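Local coordinates for protein aclacinomycin-N/aclacinomycin-A oxidase (Streptomyces galilaeus, PDB 2IPI) that oxidises the terminal sugar of aclacinomycin antibiotics in the last two biosynthetic steps, converting aclacinomycin N to A and then Y with bicovalently bound FAD and oxygen, at residues 41-46 against 59-64; 73-76 against 81-84; 273-278 against 287-292; 305-310 against 321-326. One frame throughout, in Å; residues are numbered along the deposited sequence.

Interaction 1 of 4, residues 41-46 against 59-64; sequences QDLVTR and VYVVHT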
loop_
_atom_site.group_PDB
_atom_site.type_symbol
_atom_site.label_atom_id
_atom_site.label_comp_id
_atom_site.label_asym_id
_atom_site.label_seq_id
_atom_site.Cartn_x
_atom_site.Cartn_y
_atom_site.Cartn_z
ATOM N N GLN A 41 -14.497 7.644 -22.176
ATOM C CA GLN A 41 -14.160 6.247 -21.956
ATOM C C GLN A 41 -12.768 6.059 -21.376
ATOM O O GLN A 41 -12.557 5.241 -20.489
ATOM C CB GLN A 41 -14.239 5.489 -23.294
ATOM C CG GLN A 41 -15.204 4.312 -23.225
ATOM C CD GLN A 41 -16.481 4.656 -22.472
ATOM O OE1 GLN A 41 -17.153 5.600 -22.861
ATOM N NE2 GLN A 41 -16.744 3.870 -21.434
ATOM N N ASP A 42 -11.838 6.840 -21.928
ATOM C CA ASP A 42 -10.466 6.672 -21.444
ATOM C C ASP A 42 -10.385 7.010 -19.970
ATOM O O ASP A 42 -9.692 6.388 -19.171
ATOM C CB ASP A 42 -9.533 7.549 -22.280
ATOM C CG ASP A 42 -8.983 6.789 -23.473
ATOM O OD1 ASP A 42 -8.433 5.680 -23.278
ATOM O OD2 ASP A 42 -9.113 7.278 -24.617
ATOM N N LEU A 43 -11.144 8.045 -19.572
ATOM C CA LEU A 43 -10.964 8.526 -18.184
ATOM C C LEU A 43 -11.685 7.667 -17.169
ATOM O O LEU A 43 -11.275 7.372 -16.047
ATOM C CB LEU A 43 -11.446 9.980 -18.092
ATOM C CG LEU A 43 -10.446 11.063 -18.507
ATOM C CD1 LEU A 43 -9.360 10.451 -19.372
ATOM C CD2 LEU A 43 -11.176 12.187 -19.216
ATOM N N VAL A 44 -12.877 7.237 -17.589
ATOM C CA VAL A 44 -13.718 6.425 -16.719
ATOM C C VAL A 44 -13.197 4.997 -16.562
ATOM O O VAL A 44 -13.640 4.290 -15.646
ATOM C CB VAL A 44 -15.154 6.404 -17.280
ATOM C CG1 VAL A 44 -15.189 5.883 -18.715
ATOM C CG2 VAL A 44 -16.027 5.551 -16.388
ATOM N N THR A 45 -12.255 4.588 -17.410
ATOM C CA THR A 45 -11.768 3.203 -17.323
ATOM C C THR A 45 -10.299 3.151 -16.933
ATOM O O THR A 45 -9.526 2.271 -17.315
ATOM C CB THR A 45 -12.016 2.456 -18.650
ATOM O OG1 THR A 45 -11.220 3.055 -19.672
ATOM C CG2 THR A 45 -13.461 2.612 -19.107
ATOM N N ARG A 46 -9.843 4.106 -16.127
ATOM C CA ARG A 46 -8.439 4.221 -15.749
ATOM C C ARG A 46 -8.093 3.334 -14.557
ATOM O O ARG A 46 -6.924 3.034 -14.269
ATOM C CB ARG A 46 -8.125 5.676 -15.395
ATOM C CG ARG A 46 -7.657 6.515 -16.569
ATOM C CD ARG A 46 -6.797 7.674 -16.067
ATOM N NE ARG A 46 -5.615 7.165 -15.374
ATOM C CZ ARG A 46 -5.163 7.588 -14.203
ATOM N NH1 ARG A 46 -4.075 7.040 -13.682
ATOM N NH2 ARG A 46 -5.794 8.554 -13.550
ATOM N N VAL A 59 -15.719 14.337 -15.764
ATOM C CA VAL A 59 -14.398 14.203 -15.182
ATOM C C VAL A 59 -13.586 15.495 -15.385
ATOM O O VAL A 59 -13.443 15.968 -16.509
ATOM C CB VAL A 59 -13.576 13.033 -15.769
ATOM C CG1 VAL A 59 -12.409 12.750 -14.830
ATOM C CG2 VAL A 59 -14.436 11.809 -16.002
ATOM N N TYR A 60 -13.045 16.083 -14.326
ATOM C CA TYR A 60 -12.257 17.306 -14.429
ATOM C C TYR A 60 -10.769 16.944 -14.454
ATOM O O TYR A 60 -10.281 16.300 -13.527
ATOM C CB TYR A 60 -12.433 18.290 -13.275
ATOM C CG TYR A 60 -13.783 18.958 -13.191
ATOM C CD1 TYR A 60 -14.122 20.063 -13.953
ATOM C CD2 TYR A 60 -14.730 18.439 -12.307
ATOM C CE1 TYR A 60 -15.374 20.654 -13.852
ATOM C CE2 TYR A 60 -15.973 19.029 -12.208
ATOM C CZ TYR A 60 -16.291 20.128 -12.972
ATOM O OH TYR A 60 -17.558 20.655 -12.811
ATOM N N VAL A 61 -10.114 17.391 -15.517
ATOM C CA VAL A 61 -8.670 17.141 -15.612
ATOM C C VAL A 61 -7.899 18.400 -15.226
ATOM O O VAL A 61 -7.808 19.309 -16.066
ATOM C CB VAL A 61 -8.326 16.618 -17.014
ATOM C CG1 VAL A 61 -6.845 16.317 -17.115
ATOM C CG2 VAL A 61 -9.142 15.356 -17.288
ATOM N N VAL A 62 -7.405 18.386 -14.001
ATOM C CA VAL A 62 -6.737 19.462 -13.295
ATOM C C VAL A 62 -5.223 19.545 -13.562
ATOM O O VAL A 62 -4.545 18.531 -13.807
ATOM C CB VAL A 62 -6.902 19.350 -11.761
ATOM C CG1 VAL A 62 -8.331 19.627 -11.316
ATOM C CG2 VAL A 62 -6.461 17.986 -11.258
ATOM N N HIS A 63 -4.712 20.767 -13.480
ATOM C CA HIS A 63 -3.297 21.071 -13.727
ATOM C C HIS A 63 -2.730 21.938 -12.614
ATOM O O HIS A 63 -1.507 22.134 -12.514
ATOM C CB HIS A 63 -3.125 21.768 -15.076
ATOM C CG HIS A 63 -3.823 21.066 -16.201
ATOM N ND1 HIS A 63 -5.148 21.273 -16.543
ATOM C CD2 HIS A 63 -3.361 20.139 -17.066
ATOM C CE1 HIS A 63 -5.479 20.507 -17.561
ATOM N NE2 HIS A 63 -4.410 19.809 -17.910
ATOM N N THR A 64 -3.571 22.527 -11.745
ATOM C CA THR A 64 -3.030 23.275 -10.603
ATOM C C THR A 64 -4.001 23.218 -9.424
ATOM O O THR A 64 -5.194 22.954 -9.600
ATOM C CB THR A 64 -2.730 24.775 -10.849
ATOM O OG1 THR A 64 -3.981 25.424 -11.156
ATOM C CG2 THR A 64 -1.827 25.043 -12.037
#
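Neither a ring face nor the edge of a planar group takes part where Leu43 meets Val59 and Val61: the touching surfaces are aliphatic carbons on both sides. The flat groups nearby serve other partners. The guanidinium of Arg46 pairs with Asp105 and also bonds to the carbonyl of Ser86, while the Tyr60 ring leaves the strand on the opposite face, toward Ala71 of helix 65-78.

Leu43 reaches the strand at two points. Its CB lies 4.1 Å from Val59 CG2, and its CD2 ends 4.2 Å from Val61 CG2. Leu43 CG stands anti to the carbonyl carbon (chi1 -84°), which carries the isobutyl group across so that one side chain spans both valines. These valines alternate with Tyr60, as expected of an extended strand.

Just beyond, the helix ends. Thr45 leaves helical geometry, and its OG1 donates to Gln41 O over 2.7 Å, 27° out of the carbonyl plane, supplementing a weak backbone bond to the same oxygen.

The result is a short helix resting on one face of the four-stranded mixed sheet, with helix 65-78 on the other: a layered alpha/beta arrangement around the sheet that carries strand 58-61 of the PCMH-type FAD-binding region.

Interaction 2 of 4, residues 73-76 against 81-84; sequences NQAM and RIAV. With FAD (flavin-adenine dinucleotide), chain F.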
loop_
_atom_site.group_PDB
_atom_site.type_symbol
_atom_site.label_atom_id
_atom_site.label_comp_id
_atom_site.label_asym_id
_atom_site.label_seq_id
_atom_site.Cartn_x
_atom_site.Cartn_y
_atom_site.Cartn_z
ATOM N N ASN A 73 -15.516 23.357 -6.282
ATOM C CA ASN A 73 -16.632 24.302 -6.137
ATOM C C ASN A 73 -17.676 24.017 -7.207
ATOM O O ASN A 73 -18.887 24.084 -6.939
ATOM C CB ASN A 73 -16.153 25.746 -6.191
ATOM C CG ASN A 73 -15.367 26.156 -4.959
ATOM O OD1 ASN A 73 -15.646 25.759 -3.824
ATOM N ND2 ASN A 73 -14.346 26.976 -5.199
ATOM N N GLN A 74 -17.272 23.673 -8.425
ATOM C CA GLN A 74 -18.264 23.402 -9.473
ATOM C C GLN A 74 -19.066 22.142 -9.205
ATOM O O GLN A 74 -20.268 22.032 -9.485
ATOM C CB GLN A 74 -17.554 23.325 -10.824
ATOM C CG GLN A 74 -17.066 24.690 -11.323
ATOM C CD GLN A 74 -16.673 24.640 -12.794
ATOM O OE1 GLN A 74 -17.314 23.962 -13.608
ATOM N NE2 GLN A 74 -15.621 25.381 -13.152
ATOM N N ALA A 75 -18.438 21.099 -8.650
ATOM C CA ALA A 75 -19.205 19.889 -8.368
ATOM C C ALA A 75 -20.142 20.068 -7.185
ATOM O O ALA A 75 -21.257 19.516 -7.130
ATOM C CB ALA A 75 -18.279 18.705 -8.092
ATOM N N MET A 76 -19.700 20.840 -6.184
ATOM C CA MET A 76 -20.617 21.012 -5.048
ATOM C C MET A 76 -21.857 21.775 -5.519
ATOM O O MET A 76 -22.981 21.413 -5.178
ATOM C CB MET A 76 -19.935 21.718 -3.887
ATOM C CG MET A 76 -18.683 20.984 -3.374
ATOM S SD MET A 76 -17.970 21.769 -1.918
ATOM C CE MET A 76 -19.397 21.675 -0.801
ATOM N N ARG A 81 -21.383 14.045 -6.396
ATOM C CA ARG A 81 -20.546 13.415 -5.379
ATOM C C ARG A 81 -19.133 13.226 -5.923
ATOM O O ARG A 81 -18.976 12.625 -6.985
ATOM C CB ARG A 81 -21.091 12.057 -4.929
ATOM C CG ARG A 81 -20.098 11.322 -4.032
ATOM C CD ARG A 81 -20.375 9.832 -4.023
ATOM N NE ARG A 81 -19.775 9.106 -2.906
ATOM C CZ ARG A 81 -20.265 7.962 -2.429
ATOM N NH1 ARG A 81 -21.344 7.416 -2.959
ATOM N NH2 ARG A 81 -19.680 7.348 -1.417
ATOM N N ILE A 82 -18.150 13.732 -5.189
ATOM C CA ILE A 82 -16.791 13.844 -5.731
ATOM C C ILE A 82 -15.916 12.630 -5.481
ATOM O O ILE A 82 -16.044 12.034 -4.406
ATOM C CB ILE A 82 -16.126 15.092 -5.102
ATOM C CG1 ILE A 82 -16.717 16.412 -5.603
ATOM C CG2 ILE A 82 -14.630 15.102 -5.296
ATOM C CD1 ILE A 82 -16.257 17.612 -4.806
ATOM N N ALA A 83 -15.011 12.318 -6.423
ATOM C CA ALA A 83 -13.989 11.310 -6.158
ATOM C C ALA A 83 -12.664 11.734 -6.833
ATOM O O ALA A 83 -12.794 12.318 -7.899
ATOM C CB ALA A 83 -14.392 9.930 -6.633
ATOM N N VAL A 84 -11.541 11.435 -6.192
ATOM C CA VAL A 84 -10.253 11.760 -6.804
ATOM C C VAL A 84 -9.525 10.502 -7.279
ATOM O O VAL A 84 -9.419 9.541 -6.528
ATOM C CB VAL A 84 -9.287 12.481 -5.857
ATOM C CG1 VAL A 84 -8.183 13.148 -6.671
ATOM C CG2 VAL A 84 -10.051 13.444 -4.979
HETATM P PA FAD F . -6.270 5.773 -6.700
HETATM O O1A FAD F . -7.316 4.895 -7.049
HETATM O O2A FAD F . -6.233 6.938 -7.583
HETATM O O5B FAD F . -6.384 6.225 -5.198
HETATM C C5B FAD F . -6.581 5.340 -4.171
HETATM C C4B FAD F . -7.268 6.035 -2.998
HETATM O O4B FAD F . -6.638 7.263 -2.762
HETATM C C3B FAD F . -8.723 6.404 -3.340
HETATM O O3B FAD F . -9.492 6.477 -2.194
HETATM C C2B FAD F . -8.596 7.800 -3.924
HETATM O O2B FAD F . -9.757 8.583 -3.870
HETATM C C1B FAD F . -7.464 8.330 -3.072
HETATM N N9A FAD F . -6.747 9.470 -3.678
HETATM C C8A FAD F . -6.199 9.521 -4.898
HETATM N N7A FAD F . -5.621 10.697 -5.094
HETATM C C5A FAD F . -5.825 11.421 -3.994
HETATM C C6A FAD F . -5.454 12.709 -3.630
HETATM N N6A FAD F . -4.725 13.384 -4.432
HETATM N N1A FAD F . -5.785 13.171 -2.436
HETATM C C2A FAD F . -6.444 12.390 -1.612
HETATM N N3A FAD F . -6.800 11.156 -1.916
HETATM C C4A FAD F . -6.517 10.673 -3.089
HETATM N N1 FAD F . 0.892 -0.491 -1.594
HETATM C C2 FAD F . 1.959 -0.547 -0.728
HETATM O O2 FAD F . 1.948 -0.081 0.327
HETATM N N3 FAD F . 3.092 -1.188 -1.148
HETATM C C4 FAD F . 3.191 -1.767 -2.401
HETATM O O4 FAD F . 4.239 -2.233 -2.749
HETATM C C4X FAD F . 2.106 -1.688 -3.277
HETATM N N5 FAD F . 2.134 -2.263 -4.514
HETATM C C5X FAD F . 1.107 -2.128 -5.389
HETATM C C6 FAD F . 1.200 -2.646 -6.683
HETATM C C7 FAD F . 0.133 -2.548 -7.527
HETATM C C7M FAD F . 0.343 -3.022 -8.928
HETATM C C8 FAD F . -1.018 -1.849 -7.150
HETATM C C8M FAD F . -2.045 -1.483 -8.197
HETATM C C9 FAD F . -1.062 -1.336 -5.873
HETATM C C9A FAD F . -0.046 -1.483 -4.964
HETATM N N10 FAD F . -0.133 -0.974 -3.682
HETATM C C10 FAD F . 0.951 -1.034 -2.858
HETATM C "C1'" FAD F . -1.452 -0.801 -3.002
HETATM C "C2'" FAD F . -2.118 0.566 -3.173
HETATM O "O2'" FAD F . -3.212 0.658 -4.024
HETATM C "C3'" FAD F . -1.160 1.685 -3.508
HETATM O "O3'" FAD F . -0.133 1.789 -2.571
HETATM C "C4'" FAD F . -2.083 2.928 -3.699
HETATM O "O4'" FAD F . -3.302 2.859 -3.077
HETATM C "C5'" FAD F . -2.401 3.412 -5.094
HETATM O "O5'" FAD F . -3.017 4.656 -5.046
HETATM P P FAD F . -3.435 5.273 -6.418
HETATM O O1P FAD F . -3.232 6.677 -6.424
HETATM O O2P FAD F . -2.723 4.604 -7.419
HETATM O O3P FAD F . -4.947 4.895 -6.685
#
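Ala75 on the helix and Ile82 on the strand make the central touch, and the conformation of the isoleucine decides its shape. Ile82 CG1 is anti to the carbonyl carbon (chi1 -70°), and the chain continues extended to CD1 (chi2 169°). Two successive carbons therefore face one methyl: Ala75 CB lies 3.7 Å from Ile82 CG1 and 4.0 Å from Ile82 CD1. Ala75 has only a methyl, so the helix comes near: Ala75 CA and Ile82 CA are 7.0 Å apart.

Met76 adds a looser touch at the border. Its chain runs extended through chi2 and bends at chi3, and it is the CG methylene, not the sulfur, that comes nearest Ile82 CD1, at 4.4 Å. On the sheet side, Ala102 and Ile104 of the neighbouring strand pack against Ile82, and Ala102 also meets Ala75.

Further along the strand, Val84 turns from packing to cofactor binding. Its carbonyl O accepts a hydrogen bond of 2.8 Å from the FAD ribose hydroxyl O2B, while Val84 CG1 lies 3.9 Å from N7A of the adenine.

Strand 58-61, helix 65-78 and strand 82-85 form a beta-alpha-beta crossover: the two strands run parallel, with strand 102-105 between them, and the last one leads directly into the FAD pocket.

Interaction 3 of 4, residues 273-278 against 287-292; sequences GAWHQS and ASMHSV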
loop_
_atom_site.group_PDB
_atom_site.type_symbol
_atom_site.label_atom_id
_atom_site.label_comp_id
_atom_site.label_asym_id
_atom_site.label_seq_id
_atom_site.Cartn_x
_atom_site.Cartn_y
_atom_site.Cartn_z
ATOM N N GLY A 273 8.472 -17.992 9.334
ATOM C CA GLY A 273 7.919 -17.251 10.440
ATOM C C GLY A 273 8.773 -17.209 11.681
ATOM O O GLY A 273 8.838 -16.175 12.358
ATOM N N ALA A 274 9.468 -18.292 12.060
ATOM C CA ALA A 274 10.346 -18.173 13.225
ATOM C C ALA A 274 11.494 -17.189 12.962
ATOM O O ALA A 274 11.909 -16.521 13.907
ATOM C CB ALA A 274 10.923 -19.518 13.645
ATOM N N TRP A 275 12.006 -17.105 11.734
ATOM C CA TRP A 275 13.147 -16.260 11.380
ATOM C C TRP A 275 12.755 -14.788 11.460
ATOM O O TRP A 275 13.463 -13.948 12.022
ATOM C CB TRP A 275 13.648 -16.597 9.977
ATOM C CG TRP A 275 14.856 -15.867 9.478
ATOM C CD1 TRP A 275 16.157 -16.316 9.522
ATOM C CD2 TRP A 275 14.910 -14.570 8.860
ATOM N NE1 TRP A 275 17.003 -15.387 8.976
ATOM C CE2 TRP A 275 16.273 -14.302 8.559
ATOM C CE3 TRP A 275 13.962 -13.598 8.522
ATOM C CZ2 TRP A 275 16.686 -13.119 7.952
ATOM C CZ3 TRP A 275 14.375 -12.429 7.919
ATOM C CH2 TRP A 275 15.724 -12.187 7.634
ATOM N N HIS A 276 11.560 -14.508 10.848
ATOM C CA HIS A 276 11.090 -13.119 10.861
ATOM C C HIS A 276 10.876 -12.610 12.274
ATOM O O HIS A 276 11.088 -11.429 12.542
ATOM C CB HIS A 276 9.813 -12.977 10.023
ATOM C CG HIS A 276 10.146 -12.902 8.566
ATOM N ND1 HIS A 276 10.341 -14.013 7.766
ATOM C CD2 HIS A 276 10.336 -11.823 7.774
ATOM C CE1 HIS A 276 10.627 -13.610 6.543
ATOM N NE2 HIS A 276 10.630 -12.292 6.518
ATOM N N GLN A 277 10.471 -13.499 13.178
ATOM C CA GLN A 277 10.261 -13.035 14.549
ATOM C C GLN A 277 11.607 -12.729 15.189
ATOM O O GLN A 277 11.695 -11.915 16.107
ATOM C CB GLN A 277 9.474 -14.069 15.347
ATOM C CG GLN A 277 9.058 -13.654 16.746
ATOM C CD GLN A 277 8.620 -14.831 17.601
ATOM O OE1 GLN A 277 8.059 -15.802 17.097
ATOM N NE2 GLN A 277 8.864 -14.773 18.910
ATOM N N SER A 278 12.779 -13.463 14.837
ATOM C CA SER A 278 14.086 -13.208 15.430
ATOM C C SER A 278 14.813 -12.084 14.699
ATOM O O SER A 278 15.645 -11.373 15.315
ATOM C CB SER A 278 14.938 -14.479 15.420
ATOM O OG SER A 278 14.359 -15.485 16.231
ATOM N N ALA A 287 18.126 -5.691 8.310
ATOM C CA ALA A 287 17.175 -4.598 8.091
ATOM C C ALA A 287 17.167 -4.162 6.637
ATOM O O ALA A 287 16.194 -3.590 6.142
ATOM C CB ALA A 287 17.469 -3.409 8.980
ATOM N N SER A 288 18.250 -4.428 5.890
ATOM C CA SER A 288 18.287 -3.971 4.510
ATOM C C SER A 288 17.760 -5.012 3.530
ATOM O O SER A 288 17.685 -4.698 2.342
ATOM C CB SER A 288 19.719 -3.567 4.134
ATOM O OG SER A 288 20.046 -2.393 4.861
ATOM N N MET A 289 17.398 -6.194 4.008
ATOM C CA MET A 289 16.832 -7.236 3.133
ATOM C C MET A 289 15.331 -7.093 2.978
ATOM O O MET A 289 14.631 -6.716 3.925
ATOM C CB MET A 289 17.160 -8.623 3.711
ATOM C CG MET A 289 17.119 -9.788 2.732
ATOM S SD MET A 289 17.037 -11.431 3.496
ATOM C CE MET A 289 15.293 -11.528 3.895
ATOM N N HIS A 290 14.781 -7.383 1.802
ATOM C CA HIS A 290 13.341 -7.492 1.608
ATOM C C HIS A 290 13.011 -8.811 0.904
ATOM O O HIS A 290 13.773 -9.246 0.028
ATOM C CB HIS A 290 12.814 -6.307 0.804
ATOM C CG HIS A 290 11.343 -6.309 0.528
ATOM N ND1 HIS A 290 10.826 -6.608 -0.720
ATOM C CD2 HIS A 290 10.268 -6.054 1.304
ATOM C CE1 HIS A 290 9.510 -6.536 -0.702
ATOM N NE2 HIS A 290 9.147 -6.202 0.527
ATOM N N SER A 291 11.899 -9.443 1.280
ATOM C CA SER A 291 11.417 -10.598 0.537
ATOM C C SER A 291 9.886 -10.626 0.514
ATOM O O SER A 291 9.242 -10.181 1.452
ATOM C CB SER A 291 11.922 -11.931 1.078
ATOM O OG SER A 291 11.280 -12.311 2.274
ATOM N N VAL A 292 9.393 -11.187 -0.577
ATOM C CA VAL A 292 8.002 -11.527 -0.803
ATOM C C VAL A 292 7.889 -13.033 -1.055
ATOM O O VAL A 292 8.566 -13.545 -1.943
ATOM C CB VAL A 292 7.413 -10.761 -1.991
ATOM C CG1 VAL A 292 5.948 -11.128 -2.190
ATOM C CG2 VAL A 292 7.580 -9.266 -1.775
#
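Met289 is the first residue of 287-292 to reach the helix, meeting Trp275 from the opposite direction, obliquely to its ring. Its chain extends through chi1 and chi2, then bends at chi3 (80°), bringing CE to 3.8 Å from Trp275 CH2. The sulfur SD stands 5.4 Å from the centroid of the six-membered ring and 53° off its normal, a Met-aromatic contact.

His290 turns its side chain away, and Ser291 points back toward the helix, its side chain about 7 Å from that of the catalytic proton acceptor Tyr397. Ser291 OG lies near the plane of the His276 imidazole, at its edge, but 4.3 Å from NE2 is too long for a hydrogen bond. The imidazole is steadied from one face by Trp275 CE3, 3.7 Å above its centre, and by a bond from ND1 to His272 O.

Dispersion and sulfur-aromatic packing thus join helix 262-278 to the seven-stranded antiparallel sheet. Because ND1 is spent on a carbonyl, NE2, buried without a partner, probably carries a lone pair in a neutral ring, an apparent polar cost.

Interaction 4 of 4, residues 305-310 against 321-326; sequences LDIQID and NDFVAA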
loop_
_atom_site.group_PDB
_atom_site.type_symbol
_atom_site.label_atom_id
_atom_site.label_comp_id
_atom_site.label_asym_id
_atom_site.label_seq_id
_atom_site.Cartn_x
_atom_site.Cartn_y
_atom_site.Cartn_z
ATOM N N LEU A 305 9.896 -17.656 -3.422
ATOM C CA LEU A 305 10.441 -16.729 -2.431
ATOM C C LEU A 305 11.346 -15.725 -3.156
ATOM O O LEU A 305 12.391 -16.148 -3.657
ATOM C CB LEU A 305 11.202 -17.503 -1.378
ATOM C CG LEU A 305 11.267 -17.155 0.095
ATOM C CD1 LEU A 305 12.712 -17.129 0.602
ATOM C CD2 LEU A 305 10.579 -15.827 0.398
ATOM N N ASP A 306 10.960 -14.463 -3.222
ATOM C CA ASP A 306 11.690 -13.427 -3.950
ATOM C C ASP A 306 12.386 -12.475 -2.988
ATOM O O ASP A 306 11.770 -11.640 -2.331
ATOM C CB ASP A 306 10.742 -12.693 -4.891
ATOM C CG ASP A 306 11.417 -11.695 -5.812
ATOM O OD1 ASP A 306 10.718 -11.133 -6.679
ATOM O OD2 ASP A 306 12.632 -11.456 -5.688
ATOM N N ILE A 307 13.705 -12.575 -2.896
ATOM C CA ILE A 307 14.467 -11.883 -1.871
ATOM C C ILE A 307 15.409 -10.833 -2.449
ATOM O O ILE A 307 15.981 -10.997 -3.533
ATOM C CB ILE A 307 15.241 -12.927 -1.034
ATOM C CG1 ILE A 307 16.750 -12.685 -0.985
ATOM C CG2 ILE A 307 14.958 -14.358 -1.483
ATOM C CD1 ILE A 307 17.489 -13.724 -0.157
ATOM N N GLN A 308 15.594 -9.707 -1.750
ATOM C CA GLN A 308 16.543 -8.738 -2.312
ATOM C C GLN A 308 17.282 -7.991 -1.205
ATOM O O GLN A 308 16.805 -7.944 -0.077
ATOM C CB GLN A 308 15.841 -7.772 -3.257
ATOM C CG GLN A 308 14.961 -6.739 -2.572
ATOM C CD GLN A 308 14.028 -6.032 -3.537
ATOM O OE1 GLN A 308 14.437 -5.175 -4.334
ATOM N NE2 GLN A 308 12.757 -6.405 -3.452
ATOM N N ILE A 309 18.440 -7.422 -1.530
ATOM C CA ILE A 309 19.239 -6.672 -0.574
ATOM C C ILE A 309 20.228 -5.754 -1.302
ATOM O O ILE A 309 20.538 -5.970 -2.471
ATOM C CB ILE A 309 20.036 -7.592 0.378
ATOM C CG1 ILE A 309 20.499 -6.915 1.650
ATOM C CG2 ILE A 309 21.221 -8.209 -0.368
ATOM C CD1 ILE A 309 20.763 -7.804 2.840
ATOM N N ASP A 310 20.719 -4.736 -0.601
ATOM C CA ASP A 310 21.706 -3.817 -1.177
ATOM C C ASP A 310 22.983 -4.605 -1.442
ATOM O O ASP A 310 23.632 -5.077 -0.503
ATOM C CB ASP A 310 21.915 -2.652 -0.234
ATOM C CG ASP A 310 23.161 -1.824 -0.350
ATOM O OD1 ASP A 310 23.681 -1.598 -1.461
ATOM O OD2 ASP A 310 23.631 -1.353 0.721
ATOM N N ASN A 321 22.086 -16.401 1.413
ATOM C CA ASN A 321 21.917 -17.863 1.423
ATOM C C ASN A 321 21.758 -18.375 2.854
ATOM O O ASN A 321 21.206 -19.457 3.057
ATOM C CB ASN A 321 23.036 -18.602 0.697
ATOM C CG ASN A 321 24.210 -17.747 0.298
ATOM O OD1 ASN A 321 24.950 -17.289 1.174
ATOM N ND2 ASN A 321 24.388 -17.539 -1.005
ATOM N N ASP A 322 22.200 -17.618 3.850
ATOM C CA ASP A 322 22.010 -18.018 5.247
ATOM C C ASP A 322 20.527 -17.982 5.615
ATOM O O ASP A 322 20.038 -18.784 6.404
ATOM C CB ASP A 322 22.813 -17.137 6.194
ATOM C CG ASP A 322 24.231 -17.605 6.451
ATOM O OD1 ASP A 322 24.707 -18.578 5.821
ATOM O OD2 ASP A 322 24.914 -16.988 7.294
ATOM N N PHE A 323 19.796 -17.040 5.033
ATOM C CA PHE A 323 18.358 -16.912 5.271
ATOM C C PHE A 323 17.620 -18.073 4.617
ATOM O O PHE A 323 16.908 -18.802 5.317
ATOM C CB PHE A 323 17.863 -15.560 4.770
ATOM C CG PHE A 323 16.360 -15.410 4.553
ATOM C CD1 PHE A 323 15.906 -14.875 3.355
ATOM C CD2 PHE A 323 15.436 -15.781 5.518
ATOM C CE1 PHE A 323 14.555 -14.687 3.115
ATOM C CE2 PHE A 323 14.079 -15.614 5.288
ATOM C CZ PHE A 323 13.643 -15.083 4.080
ATOM N N VAL A 324 17.772 -18.294 3.320
ATOM C CA VAL A 324 17.053 -19.421 2.718
ATOM C C VAL A 324 17.469 -20.738 3.378
ATOM O O VAL A 324 16.652 -21.644 3.506
ATOM C CB VAL A 324 17.244 -19.521 1.203
ATOM C CG1 VAL A 324 17.259 -18.145 0.540
ATOM C CG2 VAL A 324 18.531 -20.263 0.876
ATOM N N ALA A 325 18.733 -20.828 3.805
ATOM C CA ALA A 325 19.138 -22.057 4.492
ATOM C C ALA A 325 18.331 -22.202 5.780
ATOM O O ALA A 325 18.069 -23.301 6.285
ATOM C CB ALA A 325 20.632 -22.067 4.744
ATOM N N ALA A 326 17.900 -21.070 6.342
ATOM C CA ALA A 326 17.043 -21.165 7.535
ATOM C C ALA A 326 15.621 -21.515 7.117
ATOM O O ALA A 326 14.902 -22.257 7.784
ATOM C CB ALA A 326 17.080 -19.877 8.340
#
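Phe323 presents one side of its ring to two strand side chains that approach it in different ways. Leu305 comes from the opposite direction, its CD1 lying 4.0 Å from Phe323 CE1 and 4.1 Å from Phe323 CZ, obliquely to the ring. Ile307 instead slides past the phenylalanine, running the opposite way, and sets its CD1 at the ring edge, near the plane and 4.0 Å from Phe323 CD1. The ring is therefore touched along one side, from CD1 round to CZ.

With Phe323 CG anti to the backbone N (chi1 162°), the ring is carried off the helix and onto the strand. One residue on, Val324 also faces the strand, and its CG1 makes a longer approach of 4.5 Å to Ile307 CD1. Leu305 and Ile307 share a sheet face because they are two residues apart, and both depart from staggered first torsions, Ile307 most clearly (chi1 124°).

The strand and helix segments run at 152° to one another, close to antiparallel, with axes 10.6 Å apart at closest approach. Beyond the two segments, the ring of Trp275 on helix 262-278 also meets that of Phe323.

Every touch across these segments is carbon to carbon, so the helix is held on the sheet by shape and dispersion, with hydrogen bonding of the strand left to its backbone neighbours, strands 248-256 and 290-296.

The contacts fall into two pairs on opposite sides of the chain's centre, about 23 Å or more apart between nearest atoms. Interactions 1 and 2 share the mixed sheet of the FAD-binding region, where both are aliphatic; interaction 1 is only partly buried, whereas interaction 2 is buried and its strand continues to the cofactor. Tyr60 OH and Gln74 OE1 join them by a weak hydrogen bond. Interactions 3 and 4 are buried on the seven-stranded antiparallel sheet and bring in aromatic rings. Their strands are neighbours, with Val292 O and Asp306 N 2.9 Å apart, a probable hydrogen bond. Of the four, interaction 3 alone sets polar side-chain atoms near each other, without a bond between them.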